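Local coordinates for protein HTH-type transcriptional regulator mcbR (Escherichia coli UMEA 3718-1, PDB 4P9F) that represses McbA expression by binding its promoter region, which prevents colanic acid overproduction and mucoidy and is important for biofilm formation, at residues I176-L181 with M202-A207; F132-Y137 with Q151-M156; L50-V53 with A57-V60. All coordinates share one frame; numbering follows the deposited sequence.

Contact 1. Residues I176-L181 with M202-A207; sequences IENYHL and MQQNIA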
loop_
_atom_site.group_PDB
_atom_site.type_symbol
_atom_site.label_atom_id
_atom_site.label_comp_id
_atom_site.label_asym_id
_atom_site.label_seq_id
_atom_site.Cartn_x
_atom_site.Cartn_y
_atom_site.Cartn_z
ATOM N N ILE A 176 24.822 -5.069 12.203
ATOM C CA ILE A 176 25.240 -4.892 10.815
ATOM C C ILE A 176 25.652 -6.220 10.166
ATOM O O ILE A 176 25.719 -6.318 8.944
ATOM C CB ILE A 176 26.393 -3.876 10.692
ATOM C CG1 ILE A 176 26.515 -3.423 9.237
ATOM C CG2 ILE A 176 27.696 -4.443 11.261
ATOM C CD1 ILE A 176 27.526 -2.359 9.027
ATOM N N GLU A 177 25.872 -7.251 10.973
ATOM C CA GLU A 177 26.310 -8.527 10.430
ATOM C C GLU A 177 25.205 -9.152 9.570
ATOM O O GLU A 177 25.490 -9.756 8.534
ATOM C CB GLU A 177 26.731 -9.483 11.540
ATOM C CG GLU A 177 28.172 -9.303 11.964
ATOM C CD GLU A 177 29.138 -9.333 10.786
ATOM O OE1 GLU A 177 29.274 -10.394 10.140
ATOM O OE2 GLU A 177 29.757 -8.291 10.504
ATOM N N ASN A 178 23.952 -9.010 9.994
ATOM C CA ASN A 178 22.851 -9.512 9.183
ATOM C C ASN A 178 22.776 -8.852 7.809
ATOM O O ASN A 178 22.333 -9.486 6.851
ATOM C CB ASN A 178 21.512 -9.344 9.918
ATOM C CG ASN A 178 21.265 -10.445 10.951
ATOM O OD1 ASN A 178 21.686 -11.591 10.772
ATOM N ND2 ASN A 178 20.574 -10.102 12.030
ATOM N N TYR A 179 23.236 -7.607 7.707
ATOM C CA TYR A 179 23.252 -6.890 6.431
ATOM C C TYR A 179 24.342 -7.466 5.518
ATOM O O TYR A 179 24.116 -7.662 4.321
ATOM C CB TYR A 179 23.469 -5.389 6.651
ATOM C CG TYR A 179 22.270 -4.671 7.236
ATOM C CD1 TYR A 179 22.018 -4.718 8.602
ATOM C CD2 TYR A 179 21.394 -3.949 6.436
ATOM C CE1 TYR A 179 20.928 -4.077 9.155
ATOM C CE2 TYR A 179 20.291 -3.294 6.986
ATOM C CZ TYR A 179 20.072 -3.369 8.349
ATOM O OH TYR A 179 18.992 -2.732 8.928
ATOM N N HIS A 180 25.512 -7.748 6.090
ATOM C CA HIS A 180 26.578 -8.437 5.369
ATOM C C HIS A 180 26.100 -9.784 4.838
ATOM O O HIS A 180 26.332 -10.127 3.681
ATOM C CB HIS A 180 27.797 -8.672 6.279
ATOM C CG HIS A 180 28.561 -7.428 6.605
ATOM N ND1 HIS A 180 29.292 -6.739 5.661
ATOM C CD2 HIS A 180 28.721 -6.756 7.769
ATOM C CE1 HIS A 180 29.864 -5.692 6.229
ATOM N NE2 HIS A 180 29.536 -5.680 7.507
ATOM N N LEU A 181 25.390 -10.524 5.688
ATOM C CA LEU A 181 24.891 -11.839 5.326
ATOM C C LEU A 181 23.841 -11.737 4.211
ATOM O O LEU A 181 23.815 -12.555 3.301
ATOM C CB LEU A 181 24.324 -12.541 6.565
ATOM C CG LEU A 181 25.369 -12.965 7.605
ATOM C CD1 LEU A 181 24.711 -13.595 8.827
ATOM C CD2 LEU A 181 26.353 -13.955 6.972
HETATM N N MSE A 202 14.632 -7.634 10.063
HETATM C CA MSE A 202 13.390 -7.033 10.495
HETATM C C MSE A 202 13.076 -7.414 11.930
HETATM O O MSE A 202 12.715 -6.554 12.728
HETATM C CB MSE A 202 12.245 -7.429 9.556
HETATM C CG MSE A 202 12.366 -6.798 8.146
HETATM SE SE MSE A 202 10.767 -7.103 7.016
HETATM C CE MSE A 202 10.945 -9.002 6.657
ATOM N N GLN A 203 13.257 -8.686 12.274
ATOM C CA GLN A 203 12.984 -9.146 13.638
ATOM C C GLN A 203 13.814 -8.394 14.678
ATOM O O GLN A 203 13.276 -7.916 15.687
ATOM C CB GLN A 203 13.245 -10.649 13.775
ATOM C CG GLN A 203 12.123 -11.509 13.269
ATOM C CD GLN A 203 12.429 -12.986 13.384
ATOM O OE1 GLN A 203 13.312 -13.397 14.144
ATOM N NE2 GLN A 203 11.705 -13.795 12.621
ATOM N N GLN A 204 15.113 -8.259 14.424
ATOM C CA GLN A 204 15.978 -7.583 15.388
ATOM C C GLN A 204 15.672 -6.073 15.469
ATOM O O GLN A 204 15.737 -5.489 16.553
ATOM C CB GLN A 204 17.459 -7.823 15.052
ATOM C CG GLN A 204 17.965 -7.129 13.781
ATOM C CD GLN A 204 19.440 -7.414 13.473
ATOM O OE1 GLN A 204 20.043 -8.329 14.039
ATOM N NE2 GLN A 204 20.023 -6.617 12.579
ATOM N N ASN A 205 15.304 -5.447 14.348
ATOM C CA ASN A 205 15.035 -4.006 14.355
ATOM C C ASN A 205 13.702 -3.691 15.049
ATOM O O ASN A 205 13.583 -2.721 15.809
ATOM C CB ASN A 205 15.057 -3.426 12.920
ATOM C CG ASN A 205 16.467 -3.413 12.311
ATOM O OD1 ASN A 205 17.454 -3.616 13.012
ATOM N ND2 ASN A 205 16.560 -3.137 11.016
ATOM N N ILE A 206 12.711 -4.529 14.798
ATOM C CA ILE A 206 11.401 -4.421 15.433
ATOM C C ILE A 206 11.498 -4.604 16.949
ATOM O O ILE A 206 10.840 -3.891 17.717
ATOM C CB ILE A 206 10.422 -5.477 14.834
ATOM C CG1 ILE A 206 10.001 -5.081 13.410
ATOM C CG2 ILE A 206 9.167 -5.655 15.678
ATOM C CD1 ILE A 206 9.309 -6.221 12.656
ATOM N N ALA A 207 12.331 -5.549 17.373
ATOM C CA ALA A 207 12.526 -5.825 18.787
ATOM C C ALA A 207 12.980 -4.565 19.525
ATOM O O ALA A 207 12.572 -4.302 20.659
ATOM C CB ALA A 207 13.544 -6.952 18.965
#
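N178 and Q204 meet amide to amide between two helices that run nearly antiparallel, their axes 11.7 Å apart at these segments. N178 ND2 gives a hydrogen to Q204 OE1 at 2.7 Å, but the bond is weak despite its short length, because the angle at the hydrogen is only 120°. The two side chains come from opposite directions and their amide planes are turned 44° from each other, so the groups meet skewed and not as a flat pair. Beside this polar bridge lies a second one: N205 ND2 reaches the phenol oxygen, Y179 OH, at 3.2 Å along a fairly straight line. The exact place of that hydroxyl is less certain than the rest, so the length of this bond should be read with caution.

The next shell explains how these groups are held. Q204 has CG tucked between its backbone N and carbonyl carbon (chi1 70°) and is extended beyond it, which carries the amide across to the other helix. There its NE2 bonds to the carbonyl oxygen of H175, just ahead of helix 177-187. With the oxygen and the nitrogen of the amide both engaged, the amide's orientation is fixed from two sides, and the weaker N178 bond is seconded by the H175 one. The ring of Y179 lies against L110 and L113 of helix 100-119, while R133 of helix 122-138 touches both Y179 and N205. Long polar side chains thus reach across the separation of the axes, with the inner edge of the contact backed by other helices. Such antiparallel neighbours, here helices 177-187 and 191-210, are part of the all-helical bundle of the FCD domain, the C-terminal domain of this GntR-family regulator.

Contact 2. Residues F132-Y137 with Q151-M156; sequences FRLAIY and QLWVRM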
loop_
_atom_site.group_PDB
_atom_site.type_symbol
_atom_site.label_atom_id
_atom_site.label_comp_id
_atom_site.label_asym_id
_atom_site.label_seq_id
_atom_site.Cartn_x
_atom_site.Cartn_y
_atom_site.Cartn_z
ATOM N N PHE A 132 19.496 1.281 1.514
ATOM C CA PHE A 132 20.027 -0.036 1.205
ATOM C C PHE A 132 18.897 -0.983 0.788
ATOM O O PHE A 132 18.949 -1.607 -0.276
ATOM C CB PHE A 132 20.786 -0.580 2.424
ATOM C CG PHE A 132 21.322 -1.986 2.257
ATOM C CD1 PHE A 132 22.508 -2.217 1.566
ATOM C CD2 PHE A 132 20.655 -3.065 2.818
ATOM C CE1 PHE A 132 23.013 -3.506 1.415
ATOM C CE2 PHE A 132 21.156 -4.369 2.683
ATOM C CZ PHE A 132 22.335 -4.587 1.977
ATOM N N ARG A 133 17.864 -1.086 1.615
ATOM C CA ARG A 133 16.796 -2.023 1.295
ATOM C C ARG A 133 16.019 -1.582 0.049
ATOM O O ARG A 133 15.652 -2.401 -0.787
ATOM C CB ARG A 133 15.827 -2.198 2.470
ATOM C CG ARG A 133 16.289 -3.220 3.526
ATOM C CD ARG A 133 15.155 -3.482 4.528
ATOM N NE ARG A 133 15.466 -3.136 5.902
ATOM C CZ ARG A 133 14.584 -3.217 6.888
ATOM N NH1 ARG A 133 13.351 -3.630 6.628
ATOM N NH2 ARG A 133 14.927 -2.886 8.128
ATOM N N LEU A 134 15.808 -0.279 -0.094
ATOM C CA LEU A 134 15.067 0.222 -1.244
ATOM C C LEU A 134 15.826 -0.005 -2.548
ATOM O O LEU A 134 15.221 -0.322 -3.564
ATOM C CB LEU A 134 14.757 1.703 -1.069
ATOM C CG LEU A 134 13.604 2.227 -1.919
ATOM C CD1 LEU A 134 12.374 1.374 -1.724
ATOM C CD2 LEU A 134 13.319 3.670 -1.574
ATOM N N ALA A 135 17.151 0.133 -2.507
ATOM C CA ALA A 135 17.982 -0.150 -3.661
ATOM C C ALA A 135 17.809 -1.602 -4.089
ATOM O O ALA A 135 17.783 -1.915 -5.285
ATOM C CB ALA A 135 19.456 0.147 -3.359
ATOM N N ILE A 136 17.701 -2.490 -3.113
ATOM C CA ILE A 136 17.437 -3.887 -3.411
ATOM C C ILE A 136 16.061 -4.030 -4.050
ATOM O O ILE A 136 15.926 -4.594 -5.142
ATOM C CB ILE A 136 17.502 -4.768 -2.138
ATOM C CG1 ILE A 136 18.923 -4.762 -1.550
ATOM C CG2 ILE A 136 17.079 -6.196 -2.455
ATOM C CD1 ILE A 136 19.002 -5.371 -0.145
ATOM N N TYR A 137 15.048 -3.497 -3.366
ATOM C CA TYR A 137 13.659 -3.712 -3.757
ATOM C C TYR A 137 13.371 -3.194 -5.153
ATOM O O TYR A 137 12.587 -3.800 -5.881
ATOM C CB TYR A 137 12.700 -3.059 -2.759
ATOM C CG TYR A 137 12.829 -3.572 -1.348
ATOM C CD1 TYR A 137 13.452 -4.785 -1.076
ATOM C CD2 TYR A 137 12.329 -2.837 -0.281
ATOM C CE1 TYR A 137 13.573 -5.255 0.219
ATOM C CE2 TYR A 137 12.440 -3.297 1.015
ATOM C CZ TYR A 137 13.067 -4.509 1.261
ATOM O OH TYR A 137 13.185 -4.957 2.565
ATOM N N GLN A 151 5.326 3.416 1.453
ATOM C CA GLN A 151 4.125 3.928 2.114
ATOM C C GLN A 151 4.027 3.382 3.555
ATOM O O GLN A 151 3.741 4.111 4.508
ATOM C CB GLN A 151 2.904 3.528 1.299
ATOM C CG GLN A 151 1.758 4.480 1.333
ATOM C CD GLN A 151 0.544 3.930 0.605
ATOM O OE1 GLN A 151 -0.549 3.907 1.149
ATOM N NE2 GLN A 151 0.742 3.477 -0.624
ATOM N N LEU A 152 4.297 2.092 3.712
ATOM C CA LEU A 152 4.213 1.466 5.032
ATOM C C LEU A 152 5.330 1.967 5.962
ATOM O O LEU A 152 5.123 2.114 7.162
ATOM C CB LEU A 152 4.239 -0.052 4.880
ATOM C CG LEU A 152 2.954 -0.611 4.236
ATOM C CD1 LEU A 152 3.131 -2.069 3.766
ATOM C CD2 LEU A 152 1.770 -0.520 5.224
ATOM N N TRP A 153 6.498 2.269 5.403
ATOM C CA TRP A 153 7.577 2.866 6.190
ATOM C C TRP A 153 7.192 4.247 6.713
ATOM O O TRP A 153 7.592 4.644 7.812
ATOM C CB TRP A 153 8.838 2.985 5.341
ATOM C CG TRP A 153 9.543 1.679 5.095
ATOM C CD1 TRP A 153 9.290 0.471 5.687
ATOM C CD2 TRP A 153 10.580 1.445 4.127
ATOM N NE1 TRP A 153 10.137 -0.493 5.174
ATOM C CE2 TRP A 153 10.935 0.080 4.212
ATOM C CE3 TRP A 153 11.251 2.267 3.195
ATOM C CZ2 TRP A 153 11.933 -0.486 3.409
ATOM C CZ3 TRP A 153 12.244 1.703 2.396
ATOM C CH2 TRP A 153 12.579 0.341 2.515
ATOM N N VAL A 154 6.463 4.998 5.890
ATOM C CA VAL A 154 5.945 6.305 6.294
ATOM C C VAL A 154 4.960 6.144 7.453
ATOM O O VAL A 154 5.000 6.908 8.402
ATOM C CB VAL A 154 5.248 7.038 5.127
ATOM C CG1 VAL A 154 4.527 8.299 5.634
ATOM C CG2 VAL A 154 6.269 7.422 4.026
ATOM N N ARG A 155 4.087 5.142 7.368
ATOM C CA ARG A 155 3.078 4.885 8.405
ATOM C C ARG A 155 3.737 4.468 9.738
ATOM O O ARG A 155 3.339 4.917 10.797
ATOM C CB ARG A 155 2.104 3.786 7.930
ATOM C CG ARG A 155 1.217 4.198 6.766
ATOM C CD ARG A 155 0.239 5.290 7.134
ATOM N NE ARG A 155 -0.910 4.852 7.939
ATOM C CZ ARG A 155 -1.998 4.286 7.402
ATOM N NH1 ARG A 155 -2.039 4.045 6.098
ATOM N NH2 ARG A 155 -3.031 3.953 8.152
HETATM N N MSE A 156 4.744 3.599 9.686
HETATM C CA MSE A 156 5.386 3.192 10.932
HETATM C C MSE A 156 6.398 4.219 11.421
HETATM O O MSE A 156 6.784 4.192 12.593
HETATM C CB MSE A 156 6.063 1.836 10.789
HETATM C CG MSE A 156 7.270 1.811 9.905
HETATM SE SE MSE A 156 7.998 -0.021 9.837
HETATM C CE MSE A 156 8.668 -0.158 11.564
#
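W153 of helix 143-156 points its indole across to R133, L134 and Y137 on helix 122-138, in the middle of the antiparallel helical bundle that makes up the FCD domain. The two helix axes are 13.5 Å apart at these segments, and the long flat side chain of the tryptophan bridges that distance.

Its six-membered ring does the touching. Y137 offers its edge to it: W153 CZ2 comes to the edge of the Y137 ring, near its plane, 3.7 Å from Y137 CE2, with CH2 close by. Neighbouring carbons of the same indole take the other two partners. L134, whose CG stands opposite the backbone N (chi1 -159°), directs CD1 to within 4.1 Å of W153 CZ3, and the aliphatic root of R133, its CB, comes equally near to CH2. Three residues spaced over one turn of helix 122-138 thus hold the far end of the tryptophan.

The polar ends look elsewhere. E87 of helix 73-95 receives all of them: its OE1 pairs with R133 NH1 in a salt bridge and with the hydroxyl of Y137, and its OE2 with W153 NE1. The bond to OE2 helps to set the rotation of the indole, while the one to OE1 holds the hydroxyl of Y137. With W153 cut back to an alanine, a gap is likely to open beside R133, L134 and Y137, and OE2 of E87 would lose its indole donor. On another side of helix 143-156, R155 makes a salt bridge with E147, and Q151 a hydrogen bond with Q151, of the second subunit, so this helix takes part in the dimer interface. The tyrosine ring also carries, over one face and offset toward its rim, R133 O, which lies 3.1 Å above the plane of the Y137 ring.

Contact 3. Residues L50-V53 with A57-V60; sequences LRLV and ALSV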
loop_
_atom_site.group_PDB
_atom_site.type_symbol
_atom_site.label_atom_id
_atom_site.label_comp_id
_atom_site.label_asym_id
_atom_site.label_seq_id
_atom_site.Cartn_x
_atom_site.Cartn_y
_atom_site.Cartn_z
ATOM N N LEU A 50 -1.892 17.659 2.588
ATOM C CA LEU A 50 -3.185 17.035 2.271
ATOM C C LEU A 50 -3.004 15.737 1.508
ATOM O O LEU A 50 -3.799 14.812 1.677
ATOM C CB LEU A 50 -4.082 17.998 1.490
ATOM C CG LEU A 50 -4.636 19.122 2.369
ATOM C CD1 LEU A 50 -5.363 20.183 1.544
ATOM C CD2 LEU A 50 -5.559 18.525 3.430
ATOM N N ARG A 51 -1.956 15.659 0.685
ATOM C CA ARG A 51 -1.631 14.396 0.015
ATOM C C ARG A 51 -1.323 13.308 1.051
ATOM O O ARG A 51 -1.712 12.155 0.888
ATOM C CB ARG A 51 -0.418 14.576 -0.902
ATOM C CG ARG A 51 -0.689 15.351 -2.198
ATOM C CD ARG A 51 0.589 15.407 -3.057
ATOM N NE ARG A 51 0.357 16.140 -4.301
ATOM C CZ ARG A 51 1.244 16.258 -5.277
ATOM N NH1 ARG A 51 2.450 15.704 -5.143
ATOM N NH2 ARG A 51 0.918 16.927 -6.374
ATOM N N LEU A 52 -0.628 13.684 2.121
ATOM C CA LEU A 52 -0.306 12.741 3.180
ATOM C C LEU A 52 -1.554 12.375 3.997
ATOM O O LEU A 52 -1.732 11.216 4.394
ATOM C CB LEU A 52 0.799 13.322 4.061
ATOM C CG LEU A 52 2.155 13.410 3.343
ATOM C CD1 LEU A 52 3.148 14.262 4.120
ATOM C CD2 LEU A 52 2.731 12.010 3.146
ATOM N N VAL A 53 -2.434 13.351 4.216
ATOM C CA VAL A 53 -3.706 13.083 4.874
ATOM C C VAL A 53 -4.502 12.052 4.073
ATOM O O VAL A 53 -5.079 11.142 4.642
ATOM C CB VAL A 53 -4.535 14.369 5.070
ATOM C CG1 VAL A 53 -6.019 14.051 5.413
ATOM C CG2 VAL A 53 -3.881 15.252 6.127
ATOM N N ALA A 57 -1.266 9.177 6.303
ATOM C CA ALA A 57 0.080 9.366 6.833
ATOM C C ALA A 57 0.132 10.544 7.799
ATOM O O ALA A 57 1.087 10.695 8.568
ATOM C CB ALA A 57 1.071 9.570 5.700
ATOM N N LEU A 58 -0.853 11.426 7.676
ATOM C CA LEU A 58 -1.062 12.517 8.614
ATOM C C LEU A 58 -2.540 12.637 8.910
ATOM O O LEU A 58 -3.358 12.108 8.165
ATOM C CB LEU A 58 -0.542 13.845 8.043
ATOM C CG LEU A 58 0.974 13.991 7.910
ATOM C CD1 LEU A 58 1.269 15.287 7.174
ATOM C CD2 LEU A 58 1.620 13.994 9.290
ATOM N N SER A 59 -2.873 13.366 9.973
ATOM C CA SER A 59 -4.258 13.652 10.320
ATOM C C SER A 59 -4.540 15.162 10.252
ATOM O O SER A 59 -3.657 15.972 10.504
ATOM C CB SER A 59 -4.576 13.149 11.739
ATOM O OG SER A 59 -4.430 11.746 11.830
ATOM N N VAL A 60 -5.781 15.520 9.947
ATOM C CA VAL A 60 -6.238 16.896 9.990
ATOM C C VAL A 60 -6.317 17.371 11.443
ATOM O O VAL A 60 -6.724 16.622 12.324
ATOM C CB VAL A 60 -7.619 17.027 9.328
ATOM C CG1 VAL A 60 -8.202 18.400 9.580
ATOM C CG2 VAL A 60 -7.505 16.719 7.835
#
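L52 supplies the one carbonyl that receives hydrogen bonds across this contact, and it receives two. A57 N donates to L52 O at 2.8 Å, tilted 30° from the carbonyl plane, while L58 N reaches the same oxygen only weakly, at 3.4 Å. Successive amides of the chain that follows the helix therefore converge on one acceptor near the helix end, and the chain turns away from the helix while staying against it. A CA-H...O contact adds to these: V53 CA lies 3.4 Å from L58 O, and the hydrogen points almost straight at the oxygen, at 169°.

These segments belong to a winged helix-turn-helix domain. Helix 42-54 is the second helix of the helix-turn-helix DNA-binding motif, prolonged by a few residues beyond its end, and is consistent with the recognition helix of the GntR family; the strand 59-61 that follows pairs with strand 65-67 as the wing hairpin, S59 bonding through its backbone with T67.

Apolar contacts divide between two sides of this crossing. On the inner one, L58 CD1 nestles at 3.7 Å against L52 CB and also meets L52 CD1, the two leucines crossing at a slant; L52 CG stands anti to its carbonyl carbon (chi1 -69°), which turns the branch toward the loop, and CD2 comes to 3.9 Å from A57 CB. L14 and K15 of helix 6-19 touch L52 from another direction. On the outer one, V53 splits its methyls: CG1 touches V60 CG2 at 3.9 Å, and CG2 lies 4.1 Å from L58 CB. F66 of the neighbouring strand touches V53 too, as does L8 of the second subunit.

Along the chain the three contacts come in series, and none nests in or crosses another. Contact 3 closes first, a short turn joining the end of helix 42-54 to the wing strand in the DNA-binding domain. Contact 2 then closes the loop between helices 122-138 and 143-156, and contact 1 the one between helices 177-187 and 191-210, both in the FCD domain. Contacts 1 and 2 touch, with R133 set near N205, M202 and Y179. Contact 2 also meets contact 3, where V154 CG1 packs 3.7 Å from A57 CB, joining the two domains. Contacts 1 and 3 lie on opposite sides of the chain's centre, their centres 31 Å apart.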